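Local coordinates for protein DNA methyltransferase (Nicotiana tabacum, PDB 4ONQ) that probably transfers methyl groups from S-adenosylmethionine to carbon 5 of cytosines in DNA, this chain being its DRM-type catalytic domain, at residues F39-N44 against D214-H219; S59-E64 against L347-M352; V68-K71 against A77-R80; E181-L186 against K205-S210. The protein carries 5 engineered substitutions. All blocks are in the same frame, centred on the assembly; numbering follows the deposited sequence.

How the contacts relate
From the N terminus, the chain first lays down 39-44, then 59-64, and each waits a long way for its partner. Contact 3 closes at once, pairing 68-71 with 77-80 in a hairpin. Contact 4 follows in series, joining helix 179-186 to the end of helix 200-208 beside sinefungin. Only then does 214-219 come back to 39-44 and close contact 1, which encloses contacts 3 and 4. Contact 2 closes last, when the C-terminal helix 337-352 reaches 59-64; it crosses contact 1 and also encloses contacts 3 and 4. Phe40 packs on Tyr61 and Ile63, linking contacts 1 and 2, while Arg78 bridges contacts 3 and 4.

Contact 1: F39-N44 against D214-H219; sequences FFYYEN and DTVAYH
Tyr41 reaches from its strand to the helix and places its hydroxyl on His219. The polar part of the contact is one hydrogen bond, Tyr41 OH to His219 ND1 at 2.8 Å, in which either group could be the donor. ND1 lies in the plane of the phenol at its edge, and the hydroxyl lies near the imidazole plane. With CG anti to the backbone N (chi1 -170°), the long phenol can span the gap between strand and helix. The aromatic part is slight: the two rings meet rim to rim with their planes at 51°. The apolar part flanks the bond. His219 CB lies 3.7 Å from Tyr41 CE1, and on the other rim Val216 CG1 is 4.0 Å from Tyr41 CE2. Val216 suits the place because its short branches can pack close to the phenol. A phenylalanine at Tyr41 would probably leave the buried ND1 of His219 without this mate and the imidazole freer to turn. Tyr82 of strand 79-84 packs against both rings. Strand 39-45 is also bonded through Tyr41 to Val310 and Gly312 of strand 309-312, and helix 213-220 rests against this sheet, with His219 touching Val68 of strand 66-69.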
loop_
_atom_site.group_PDB
_atom_site.type_symbol
_atom_site.label_atom_id
_atom_site.label_comp_id
_atom_site.label_asym_id
_atom_site.label_seq_id
_atom_site.Cartn_x
_atom_site.Cartn_y
_atom_site.Cartn_z
ATOM N N PHE A 39 -11.256 12.314 -9.628
ATOM C CA PHE A 39 -11.091 10.878 -9.458
ATOM C C PHE A 39 -10.814 10.612 -7.989
ATOM O O PHE A 39 -10.125 11.393 -7.335
ATOM C CB PHE A 39 -9.932 10.355 -10.305
ATOM C CG PHE A 39 -10.268 10.195 -11.757
ATOM C CD1 PHE A 39 -11.143 9.205 -12.172
ATOM C CD2 PHE A 39 -9.703 11.026 -12.711
ATOM C CE1 PHE A 39 -11.450 9.047 -13.509
ATOM C CE2 PHE A 39 -10.009 10.875 -14.052
ATOM C CZ PHE A 39 -10.884 9.883 -14.451
ATOM N N PHE A 40 -11.357 9.526 -7.455
ATOM C CA PHE A 40 -11.061 9.189 -6.071
ATOM C C PHE A 40 -10.663 7.734 -5.908
ATOM O O PHE A 40 -11.104 6.866 -6.661
ATOM C CB PHE A 40 -12.201 9.574 -5.121
ATOM C CG PHE A 40 -13.372 8.637 -5.149
ATOM C CD1 PHE A 40 -13.419 7.536 -4.304
ATOM C CD2 PHE A 40 -14.445 8.872 -5.993
ATOM C CE1 PHE A 40 -14.505 6.676 -4.317
ATOM C CE2 PHE A 40 -15.537 8.014 -6.010
ATOM C CZ PHE A 40 -15.566 6.917 -5.168
ATOM N N TYR A 41 -9.826 7.489 -4.910
ATOM C CA TYR A 41 -9.257 6.178 -4.674
ATOM C C TYR A 41 -9.210 5.966 -3.168
ATOM O O TYR A 41 -8.516 6.688 -2.457
ATOM C CB TYR A 41 -7.852 6.136 -5.271
ATOM C CG TYR A 41 -7.197 4.777 -5.325
ATOM C CD1 TYR A 41 -7.455 3.892 -6.379
ATOM C CD2 TYR A 41 -6.283 4.391 -4.339
ATOM C CE1 TYR A 41 -6.830 2.652 -6.435
ATOM C CE2 TYR A 41 -5.656 3.166 -4.381
ATOM C CZ TYR A 41 -5.930 2.299 -5.423
ATOM O OH TYR A 41 -5.285 1.084 -5.449
ATOM N N TYR A 42 -9.980 4.998 -2.686
ATOM C CA TYR A 42 -10.034 4.686 -1.265
ATOM C C TYR A 42 -9.591 3.251 -1.011
ATOM O O TYR A 42 -10.033 2.328 -1.690
ATOM C CB TYR A 42 -11.448 4.888 -0.701
ATOM C CG TYR A 42 -11.503 4.591 0.777
ATOM C CD1 TYR A 42 -10.991 5.494 1.695
ATOM C CD2 TYR A 42 -12.022 3.395 1.252
ATOM C CE1 TYR A 42 -11.009 5.227 3.042
ATOM C CE2 TYR A 42 -12.046 3.119 2.609
ATOM C CZ TYR A 42 -11.535 4.041 3.499
ATOM O OH TYR A 42 -11.542 3.793 4.855
ATOM N N GLU A 43 -8.730 3.064 -0.016
ATOM C CA GLU A 43 -8.214 1.739 0.298
ATOM C C GLU A 43 -8.595 1.319 1.710
ATOM O O GLU A 43 -8.480 2.103 2.651
ATOM C CB GLU A 43 -6.693 1.715 0.145
ATOM C CG GLU A 43 -6.039 0.406 0.566
ATOM C CD GLU A 43 -5.089 0.571 1.740
ATOM O OE1 GLU A 43 -5.189 1.590 2.455
ATOM O OE2 GLU A 43 -4.237 -0.318 1.944
ATOM N N ASN A 44 -9.052 0.081 1.859
ATOM C CA ASN A 44 -9.307 -0.453 3.188
ATOM C C ASN A 44 -8.966 -1.931 3.262
ATOM O O ASN A 44 -8.854 -2.594 2.233
ATOM C CB ASN A 44 -10.762 -0.219 3.598
ATOM C CG ASN A 44 -10.894 0.235 5.037
ATOM O OD1 ASN A 44 -10.054 -0.086 5.883
ATOM N ND2 ASN A 44 -11.943 0.996 5.323
ATOM N N ASP A 214 3.331 -1.044 -6.076
ATOM C CA ASP A 214 3.139 -1.636 -7.406
ATOM C C ASP A 214 1.649 -1.842 -7.720
ATOM O O ASP A 214 1.199 -1.629 -8.854
ATOM C CB ASP A 214 3.888 -2.972 -7.535
ATOM C CG ASP A 214 5.378 -2.855 -7.235
ATOM O OD1 ASP A 214 6.145 -2.482 -8.145
ATOM O OD2 ASP A 214 5.788 -3.162 -6.093
ATOM N N THR A 215 0.896 -2.250 -6.703
ATOM C CA THR A 215 -0.543 -2.486 -6.813
ATOM C C THR A 215 -1.281 -1.182 -7.139
ATOM O O THR A 215 -2.008 -1.058 -8.150
ATOM C CB THR A 215 -1.096 -3.068 -5.473
ATOM O OG1 THR A 215 -0.289 -4.174 -5.055
ATOM C CG2 THR A 215 -2.537 -3.531 -5.617
ATOM N N VAL A 216 -1.074 -0.201 -6.268
ATOM C CA VAL A 216 -1.681 1.107 -6.430
ATOM C C VAL A 216 -1.314 1.723 -7.778
ATOM O O VAL A 216 -2.164 2.297 -8.456
ATOM C CB VAL A 216 -1.258 2.049 -5.301
ATOM C CG1 VAL A 216 -1.803 3.448 -5.548
ATOM C CG2 VAL A 216 -1.732 1.507 -3.964
ATOM N N ALA A 217 -0.055 1.586 -8.175
ATOM C CA ALA A 217 0.403 2.160 -9.434
ATOM C C ALA A 217 -0.285 1.475 -10.601
ATOM O O ALA A 217 -0.615 2.118 -11.598
ATOM C CB ALA A 217 1.906 2.045 -9.568
ATOM N N TYR A 218 -0.491 0.166 -10.476
ATOM C CA TYR A 218 -1.231 -0.563 -11.498
ATOM C C TYR A 218 -2.620 0.032 -11.660
ATOM O O TYR A 218 -3.102 0.186 -12.781
ATOM C CB TYR A 218 -1.330 -2.049 -11.163
ATOM C CG TYR A 218 -2.060 -2.872 -12.205
ATOM C CD1 TYR A 218 -1.483 -3.140 -13.444
ATOM C CD2 TYR A 218 -3.320 -3.396 -11.945
ATOM C CE1 TYR A 218 -2.144 -3.901 -14.392
ATOM C CE2 TYR A 218 -3.987 -4.155 -12.887
ATOM C CZ TYR A 218 -3.397 -4.404 -14.107
ATOM O OH TYR A 218 -4.069 -5.161 -15.042
ATOM N N HIS A 219 -3.265 0.384 -10.551
ATOM C CA HIS A 219 -4.576 1.030 -10.682
ATOM C C HIS A 219 -4.531 2.471 -11.226
ATOM O O HIS A 219 -5.369 2.857 -12.041
ATOM C CB HIS A 219 -5.365 0.958 -9.378
ATOM C CG HIS A 219 -5.580 -0.440 -8.890
ATOM N ND1 HIS A 219 -5.792 -0.743 -7.562
ATOM C CD2 HIS A 219 -5.598 -1.621 -9.553
ATOM C CE1 HIS A 219 -5.936 -2.049 -7.429
ATOM N NE2 HIS A 219 -5.825 -2.605 -8.622
#

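Contact 2: S59-E64 against L347-M352; sequences SLYDIE and LVKSIM. Engineered in segment 59-64: Ser59 (natural residue Phe).
Lys349 reaches out from its helix to Tyr61 and sets its ammonium group over one face of the phenol ring. From CB the chain sets off on the far side from its own backbone N (chi1 176°), which carries it out from the helix toward the loop, and a bend at chi3 (91°) then steers its end over the ring. CE is the first atom to meet the tyrosine, lying 3.9 Å from Tyr61 OH and 4.0 Å from Tyr61 CZ. NZ comes next, 3.7 Å from Tyr61 CE1, and completes a cation-pi interaction: it stands 3.9 Å from the centroid of the Tyr61 ring and 19° off the ring normal. A lysine suits the place because its long, flexible chain can deliver a positive charge to an electron-rich ring while NZ stays near the surface. Tyr61 is presented by a type I' turn from Leu60 to Ile63, closed by Ile63 N to Leu60 O at 3.3 Å. Its backbone is left-handed, a conformation more often taken by glycine or asparagine. The phenol hydroxyl also makes a weak hydrogen bond to Asp346 OD2, and the ring touches Ala34 and Leu345. The turn follows helix 50-59 and leads to strand 66-69, so the contact joins this connection to the C-terminal helix 337-352, which packs in turn on helix 294-304 through Leu347 and Ile351.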
loop_
_atom_site.group_PDB
_atom_site.type_symbol
_atom_site.label_atom_id
_atom_site.label_comp_id
_atom_site.label_asym_id
_atom_site.label_seq_id
_atom_site.Cartn_x
_atom_site.Cartn_y
_atom_site.Cartn_z
ATOM N N SER A 59 -21.611 4.994 1.434
ATOM C CA SER A 59 -21.050 6.315 1.684
ATOM C C SER A 59 -20.311 6.837 0.457
ATOM O O SER A 59 -20.199 8.048 0.258
ATOM C CB SER A 59 -20.111 6.284 2.888
ATOM O OG SER A 59 -20.809 5.929 4.067
ATOM N N LEU A 60 -19.811 5.921 -0.365
ATOM C CA LEU A 60 -19.037 6.303 -1.542
ATOM C C LEU A 60 -19.774 5.995 -2.839
ATOM O O LEU A 60 -19.295 5.220 -3.667
ATOM C CB LEU A 60 -17.663 5.625 -1.543
ATOM C CG LEU A 60 -16.664 6.077 -0.480
ATOM C CD1 LEU A 60 -15.353 5.314 -0.615
ATOM C CD2 LEU A 60 -16.422 7.571 -0.582
ATOM N N TYR A 61 -20.948 6.595 -2.994
ATOM C CA TYR A 61 -21.654 6.612 -4.270
ATOM C C TYR A 61 -21.990 5.218 -4.809
ATOM O O TYR A 61 -22.021 5.004 -6.022
ATOM C CB TYR A 61 -20.851 7.438 -5.278
ATOM C CG TYR A 61 -20.291 8.698 -4.646
ATOM C CD1 TYR A 61 -21.124 9.760 -4.318
ATOM C CD2 TYR A 61 -18.940 8.812 -4.347
ATOM C CE1 TYR A 61 -20.627 10.906 -3.727
ATOM C CE2 TYR A 61 -18.433 9.955 -3.753
ATOM C CZ TYR A 61 -19.280 10.997 -3.447
ATOM O OH TYR A 61 -18.778 12.135 -2.860
ATOM N N ASP A 62 -22.229 4.284 -3.886
ATOM C CA ASP A 62 -22.697 2.928 -4.191
ATOM C C ASP A 62 -21.688 2.020 -4.891
ATOM O O ASP A 62 -21.991 0.863 -5.182
ATOM C CB ASP A 62 -24.001 2.967 -4.981
ATOM C CG ASP A 62 -25.096 3.696 -4.246
ATOM O OD1 ASP A 62 -25.218 3.494 -3.020
ATOM O OD2 ASP A 62 -25.828 4.475 -4.894
ATOM N N ILE A 63 -20.492 2.542 -5.143
ATOM C CA ILE A 63 -19.436 1.793 -5.823
ATOM C C ILE A 63 -19.065 0.489 -5.101
ATOM O O ILE A 63 -18.935 0.451 -3.877
ATOM C CB ILE A 63 -18.175 2.670 -6.021
ATOM C CG1 ILE A 63 -18.535 3.940 -6.801
ATOM C CG2 ILE A 63 -17.069 1.892 -6.725
ATOM C CD1 ILE A 63 -17.336 4.771 -7.209
ATOM N N GLU A 64 -18.872 -0.570 -5.845
ATOM C CA GLU A 64 -18.474 -1.790 -5.214
ATOM C C GLU A 64 -16.979 -1.865 -5.204
ATOM O O GLU A 64 -16.326 -1.517 -6.163
ATOM C CB GLU A 64 -18.997 -2.986 -5.971
ATOM C CG GLU A 64 -20.450 -3.235 -5.888
ATOM C CD GLU A 64 -20.920 -3.995 -7.098
ATOM O OE1 GLU A 64 -20.119 -4.140 -8.037
ATOM O OE2 GLU A 64 -22.077 -4.451 -7.122
ATOM N N LEU A 347 -17.068 17.514 -0.263
ATOM C CA LEU A 347 -16.806 18.949 -0.365
ATOM C C LEU A 347 -16.084 19.288 -1.672
ATOM O O LEU A 347 -16.469 20.227 -2.375
ATOM C CB LEU A 347 -15.991 19.444 0.833
ATOM C CG LEU A 347 -16.738 19.711 2.140
ATOM C CD1 LEU A 347 -15.766 19.771 3.306
ATOM C CD2 LEU A 347 -17.527 21.006 2.041
ATOM N N VAL A 348 -15.053 18.510 -2.003
ATOM C CA VAL A 348 -14.260 18.747 -3.213
ATOM C C VAL A 348 -15.084 18.583 -4.498
ATOM O O VAL A 348 -15.024 19.430 -5.405
ATOM C CB VAL A 348 -13.008 17.828 -3.263
ATOM C CG1 VAL A 348 -12.357 17.876 -4.632
ATOM C CG2 VAL A 348 -12.008 18.220 -2.181
ATOM N N LYS A 349 -15.910 17.568 -4.558
ATOM C CA LYS A 349 -16.684 17.346 -5.739
ATOM C C LYS A 349 -17.745 18.384 -5.884
ATOM O O LYS A 349 -18.039 18.824 -6.967
ATOM C CB LYS A 349 -17.340 16.000 -5.661
ATOM C CG LYS A 349 -18.217 15.760 -6.798
ATOM C CD LYS A 349 -18.298 14.330 -7.128
ATOM C CE LYS A 349 -19.404 13.679 -6.409
ATOM N NZ LYS A 349 -19.782 12.397 -7.053
ATOM N N SER A 350 -18.334 18.759 -4.775
ATOM C CA SER A 350 -19.292 19.855 -4.771
ATOM C C SER A 350 -18.657 21.108 -5.356
ATOM O O SER A 350 -19.124 21.636 -6.367
ATOM C CB SER A 350 -19.776 20.133 -3.346
ATOM O OG SER A 350 -20.306 21.443 -3.230
ATOM N N ILE A 351 -17.585 21.564 -4.714
ATOM C CA ILE A 351 -16.872 22.774 -5.118
ATOM C C ILE A 351 -16.513 22.783 -6.603
ATOM O O ILE A 351 -16.674 23.800 -7.283
ATOM C CB ILE A 351 -15.583 22.963 -4.283
ATOM C CG1 ILE A 351 -15.929 23.284 -2.828
ATOM C CG2 ILE A 351 -14.717 24.068 -4.864
ATOM C CD1 ILE A 351 -14.740 23.229 -1.888
ATOM N N MET A 352 -16.046 21.648 -7.111
ATOM C CA MET A 352 -15.541 21.609 -8.484
ATOM C C MET A 352 -16.599 21.760 -9.587
ATOM O O MET A 352 -16.258 22.031 -10.735
ATOM C CB MET A 352 -14.650 20.382 -8.707
ATOM C CG MET A 352 -13.335 20.480 -7.950
ATOM S SD MET A 352 -12.168 19.136 -8.219
ATOM C CE MET A 352 -11.947 19.228 -9.993
#

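Contact 3: V68-K71 against A77-R80; sequences VDSK and ARKR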
loop_
_atom_site.group_PDB
_atom_site.type_symbol
_atom_site.label_atom_id
_atom_site.label_comp_id
_atom_site.label_asym_id
_atom_site.label_seq_id
_atom_site.Cartn_x
_atom_site.Cartn_y
_atom_site.Cartn_z
ATOM N N VAL A 68 -8.234 -6.982 -4.185
ATOM C CA VAL A 68 -7.004 -7.491 -4.777
ATOM C C VAL A 68 -5.930 -7.788 -3.724
ATOM O O VAL A 68 -5.795 -7.083 -2.712
ATOM C CB VAL A 68 -6.493 -6.588 -5.948
ATOM C CG1 VAL A 68 -7.045 -5.187 -5.831
ATOM C CG2 VAL A 68 -4.976 -6.575 -6.033
ATOM N N ASP A 69 -5.218 -8.885 -3.958
ATOM C CA ASP A 69 -4.148 -9.338 -3.092
ATOM C C ASP A 69 -2.836 -8.918 -3.734
ATOM O O ASP A 69 -2.593 -9.198 -4.910
ATOM C CB ASP A 69 -4.210 -10.864 -2.956
ATOM C CG ASP A 69 -3.346 -11.393 -1.825
ATOM O OD1 ASP A 69 -2.267 -10.819 -1.560
ATOM O OD2 ASP A 69 -3.754 -12.392 -1.197
ATOM N N SER A 70 -1.984 -8.252 -2.964
ATOM C CA SER A 70 -0.745 -7.718 -3.519
ATOM C C SER A 70 0.275 -8.808 -3.809
ATOM O O SER A 70 1.364 -8.524 -4.303
ATOM C CB SER A 70 -0.146 -6.657 -2.598
ATOM O OG SER A 70 -0.931 -5.483 -2.617
ATOM N N LYS A 71 -0.104 -10.037 -3.595
ATOM C CA LYS A 71 0.772 -11.124 -3.870
ATOM C C LYS A 71 0.922 -11.312 -5.329
ATOM O O LYS A 71 1.792 -11.983 -5.789
ATOM C CB LYS A 71 0.215 -12.374 -3.272
ATOM C CG LYS A 71 -0.793 -13.071 -4.094
ATOM C CD LYS A 71 -1.380 -14.188 -3.317
ATOM C CE LYS A 71 -2.247 -15.091 -4.114
ATOM N NZ LYS A 71 -2.818 -16.130 -3.261
ATOM N N ALA A 77 1.937 -11.006 0.599
ATOM C CA ALA A 77 0.513 -10.851 0.499
ATOM C C ALA A 77 -0.054 -9.608 1.164
ATOM O O ALA A 77 0.359 -9.223 2.215
ATOM C CB ALA A 77 -0.161 -12.077 1.032
ATOM N N ARG A 78 -1.002 -8.984 0.512
ATOM C CA ARG A 78 -1.753 -7.943 1.122
ATOM C C ARG A 78 -3.131 -7.855 0.505
ATOM O O ARG A 78 -3.261 -7.569 -0.650
ATOM C CB ARG A 78 -1.008 -6.651 0.945
ATOM C CG ARG A 78 -1.430 -5.537 1.828
ATOM C CD ARG A 78 -0.457 -4.421 1.629
ATOM N NE ARG A 78 -0.468 -3.476 2.720
ATOM C CZ ARG A 78 0.249 -3.589 3.818
ATOM N NH1 ARG A 78 0.168 -2.670 4.722
ATOM N NH2 ARG A 78 1.046 -4.596 4.009
ATOM N N LYS A 79 -4.150 -8.033 1.324
ATOM C CA LYS A 79 -5.511 -8.153 0.860
ATOM C C LYS A 79 -6.271 -6.933 1.147
ATOM O O LYS A 79 -6.455 -6.585 2.255
ATOM C CB LYS A 79 -6.192 -9.277 1.580
ATOM C CG LYS A 79 -5.638 -10.602 1.210
ATOM C CD LYS A 79 -6.355 -11.679 1.952
ATOM C CE LYS A 79 -5.980 -13.015 1.399
ATOM N NZ LYS A 79 -5.784 -13.997 2.479
ATOM N N ARG A 80 -6.746 -6.297 0.116
ATOM C CA ARG A 80 -7.348 -5.027 0.283
ATOM C C ARG A 80 -8.548 -4.883 -0.611
ATOM O O ARG A 80 -8.693 -5.549 -1.600
ATOM C CB ARG A 80 -6.320 -3.915 0.048
ATOM C CG ARG A 80 -5.194 -3.848 1.061
ATOM C CD ARG A 80 -5.654 -3.089 2.274
ATOM N NE ARG A 80 -4.703 -3.071 3.356
ATOM C CZ ARG A 80 -4.376 -4.120 4.078
ATOM N NH1 ARG A 80 -3.489 -4.013 5.037
ATOM N NH2 ARG A 80 -4.941 -5.272 3.851
#
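Asp69 OD1 takes two backbone amides from opposite faces of its carboxylate plane: Arg78 N across the contact at 3.0 Å, and Lys71 N two residues on at 3.1 Å, which makes an Asx turn. A chi1 of -166° swings the carboxylate away from Asp69's own N and toward the two amides. Aspartate suits the place: its short side chain puts an acceptor where the strand gives out. Its other oxygen, OD2, lies alongside Lys79, 3.5 Å from Lys79 CE, with the ammonium beyond salt-bridge range. An alanine replacing Asp69 would probably leave the amides of Lys71 and Arg78 without their shared acceptor and the end of the strand less firmly fixed. Arg78 O takes Ser70 N at 2.7 Å and a CH contact from Asp69 CA. Farther on, Val68 and Arg80 form a hydrogen-bonded antiparallel pair, with Val68 N to Arg80 O at 3.0 Å and Arg80 N to Val68 O at 3.1 Å. Arg78 NH1 bonds to Gly208 O, Arg80 NE forms a salt bridge with Glu43, and Ser70 OG bonds to Thr215 OG1. The arrangement is a beta hairpin at the edge of the sheet, and the reversed strand 79-84 between parallel-running 39-45 and 66-69 is the hallmark of class I methyltransferases.

Contact 4: E181-L186 against K205-S210; sequences EVEMLL and KSLGNS. With SFG (sinefungin), chain C.
Glu183 meets Leu207 with its aliphatic stem rather than with its flat carboxylate. Glu183 CG lies 3.7 Å from Leu207 CD2, while the carboxylate oxygens have other partners: OE1 accepts from the backbone N of Asn191, and OE2 is hydrogen-bonded to Thr193 and salt-bridged to Arg203. The other flat group is the peptide carbonyl of Leu207. Its oxygen accepts from Ser210 N at 3.0 Å and so has a donor within its own segment, while Leu186 CD1 presses on the same O at 3.2 Å, a tight contact. The rest is apolar. Leu207 drives between Val182, Glu183 and Leu186, with Val182 CG1 3.8 Å from Leu207 CB and Leu186 CD1 4.1 Å from it. Branched side chains suit such a seam, since they fill it without needing polar partners. Just past Leu207 the chain enters the sinefungin pocket. Asn209 O receives a weak hydrogen bond from the ligand's NE at 3.4 Å, and Ser210 OG stands 2.9 Å from the ligand's OXT. Helix 179-186 thus backs the end of helix 200-208 where it gives way to the ligand-binding turn. Helix 102-105 packs on Met184 and Leu185, and helix 213-220 follows in the chain.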
loop_
_atom_site.group_PDB
_atom_site.type_symbol
_atom_site.label_atom_id
_atom_site.label_comp_id
_atom_site.label_asym_id
_atom_site.label_seq_id
_atom_site.Cartn_x
_atom_site.Cartn_y
_atom_site.Cartn_z
ATOM N N GLU A 181 14.370 -4.343 3.505
ATOM C CA GLU A 181 13.647 -5.437 2.862
ATOM C C GLU A 181 12.155 -5.124 2.770
ATOM O O GLU A 181 11.531 -5.341 1.726
ATOM C CB GLU A 181 13.896 -6.758 3.593
ATOM C CG GLU A 181 15.372 -7.109 3.660
ATOM C CD GLU A 181 15.699 -8.284 4.582
ATOM O OE1 GLU A 181 14.971 -8.530 5.574
ATOM O OE2 GLU A 181 16.711 -8.960 4.307
ATOM N N VAL A 182 11.591 -4.600 3.855
ATOM C CA VAL A 182 10.187 -4.195 3.865
ATOM C C VAL A 182 9.950 -3.066 2.851
ATOM O O VAL A 182 8.987 -3.101 2.090
ATOM C CB VAL A 182 9.721 -3.738 5.272
ATOM C CG1 VAL A 182 8.246 -3.351 5.250
ATOM C CG2 VAL A 182 9.974 -4.821 6.307
ATOM N N GLU A 183 10.848 -2.084 2.838
ATOM C CA GLU A 183 10.781 -0.982 1.886
ATOM C C GLU A 183 10.710 -1.495 0.463
ATOM O O GLU A 183 9.893 -1.031 -0.334
ATOM C CB GLU A 183 12.001 -0.078 2.017
ATOM C CG GLU A 183 11.917 0.934 3.140
ATOM C CD GLU A 183 13.231 1.659 3.349
ATOM O OE1 GLU A 183 14.245 1.227 2.750
ATOM O OE2 GLU A 183 13.249 2.655 4.109
ATOM N N MET A 184 11.558 -2.460 0.132
ATOM C CA MET A 184 11.538 -2.934 -1.234
ATOM C C MET A 184 10.315 -3.802 -1.521
ATOM O O MET A 184 9.778 -3.764 -2.625
ATOM C CB MET A 184 12.846 -3.616 -1.615
ATOM C CG MET A 184 13.015 -4.998 -1.097
ATOM S SD MET A 184 13.222 -6.100 -2.490
ATOM C CE MET A 184 11.572 -6.743 -2.657
ATOM N N LEU A 185 9.856 -4.558 -0.527
ATOM C CA LEU A 185 8.661 -5.373 -0.716
ATOM C C LEU A 185 7.436 -4.504 -1.012
ATOM O O LEU A 185 6.564 -4.889 -1.785
ATOM C CB LEU A 185 8.407 -6.265 0.499
ATOM C CG LEU A 185 9.373 -7.433 0.674
ATOM C CD1 LEU A 185 9.115 -8.131 1.990
ATOM C CD2 LEU A 185 9.273 -8.400 -0.491
ATOM N N LEU A 186 7.385 -3.324 -0.404
ATOM C CA LEU A 186 6.265 -2.412 -0.608
ATOM C C LEU A 186 6.411 -1.504 -1.834
ATOM O O LEU A 186 5.480 -0.786 -2.181
ATOM C CB LEU A 186 6.024 -1.576 0.647
ATOM C CG LEU A 186 5.531 -2.401 1.839
ATOM C CD1 LEU A 186 5.536 -1.571 3.101
ATOM C CD2 LEU A 186 4.134 -2.954 1.557
ATOM N N LYS A 205 6.355 0.748 11.826
ATOM C CA LYS A 205 5.005 1.175 11.907
ATOM C C LYS A 205 4.544 1.951 10.699
ATOM O O LYS A 205 3.472 1.762 10.238
ATOM C CB LYS A 205 4.832 1.964 13.175
ATOM C CG LYS A 205 3.451 2.469 13.414
ATOM C CD LYS A 205 3.395 3.422 14.581
ATOM C CE LYS A 205 1.984 3.767 15.014
ATOM N NZ LYS A 205 1.363 4.889 14.290
ATOM N N SER A 206 5.375 2.810 10.170
ATOM C CA SER A 206 5.011 3.568 8.977
ATOM C C SER A 206 4.971 2.699 7.718
ATOM O O SER A 206 4.131 2.903 6.839
ATOM C CB SER A 206 5.957 4.759 8.779
ATOM O OG SER A 206 5.749 5.749 9.780
ATOM N N LEU A 207 5.876 1.729 7.629
ATOM C CA LEU A 207 5.884 0.827 6.482
ATOM C C LEU A 207 4.704 -0.142 6.550
ATOM O O LEU A 207 3.980 -0.339 5.567
ATOM C CB LEU A 207 7.213 0.075 6.402
ATOM C CG LEU A 207 8.426 0.917 5.983
ATOM C CD1 LEU A 207 9.742 0.274 6.451
ATOM C CD2 LEU A 207 8.435 1.099 4.488
ATOM N N GLY A 208 4.501 -0.724 7.725
ATOM C CA GLY A 208 3.435 -1.686 7.947
ATOM C C GLY A 208 2.050 -1.163 7.620
ATOM O O GLY A 208 1.152 -1.935 7.301
ATOM N N ASN A 209 1.882 0.153 7.686
ATOM C CA ASN A 209 0.589 0.773 7.431
ATOM C C ASN A 209 0.426 1.323 6.015
ATOM O O ASN A 209 -0.617 1.864 5.682
ATOM C CB ASN A 209 0.331 1.882 8.459
ATOM C CG ASN A 209 0.033 1.331 9.851
ATOM O OD1 ASN A 209 -0.569 0.269 9.993
ATOM N ND2 ASN A 209 0.463 2.049 10.880
ATOM N N SER A 210 1.445 1.163 5.178
ATOM C CA SER A 210 1.480 1.849 3.887
ATOM C C SER A 210 0.754 1.132 2.741
ATOM O O SER A 210 0.245 0.027 2.907
ATOM C CB SER A 210 2.928 2.120 3.484
ATOM O OG SER A 210 2.969 2.790 2.243
HETATM N N SFG C . -1.271 5.822 2.927
HETATM C CA SFG C . -0.137 5.713 3.863
HETATM C C SFG C . 1.040 5.159 3.064
HETATM O O SFG C . 0.817 4.760 1.902
HETATM O OXT SFG C . 2.159 5.218 3.617
HETATM C CB SFG C . -0.564 4.817 5.038
HETATM C CG SFG C . -1.637 5.641 5.745
HETATM C CD SFG C . -2.390 5.101 6.979
HETATM N NE SFG C . -3.184 3.904 6.689
HETATM C "C5'" SFG C . -3.221 6.341 7.358
HETATM C "C4'" SFG C . -2.034 7.273 7.716
HETATM O "O4'" SFG C . -3.071 7.817 8.658
HETATM C "C3'" SFG C . -1.024 7.331 8.855
HETATM O "O3'" SFG C . -0.104 8.394 8.669
HETATM C "C2'" SFG C . -1.868 7.515 10.054
HETATM O "O2'" SFG C . -1.039 7.847 11.172
HETATM C "C1'" SFG C . -2.423 8.828 9.443
HETATM N N9 SFG C . -3.397 9.445 10.376
HETATM C C8 SFG C . -3.905 9.002 11.514
HETATM N N7 SFG C . -4.775 9.904 11.962
HETATM C C5 SFG C . -4.830 10.908 11.085
HETATM C C6 SFG C . -5.535 12.044 11.065
HETATM N N6 SFG C . -6.353 12.260 12.092
HETATM N N1 SFG C . -5.436 12.933 10.068
HETATM C C2 SFG C . -4.562 12.654 9.017
HETATM N N3 SFG C . -3.836 11.460 9.064
HETATM C C4 SFG C . -4.005 10.601 10.084
#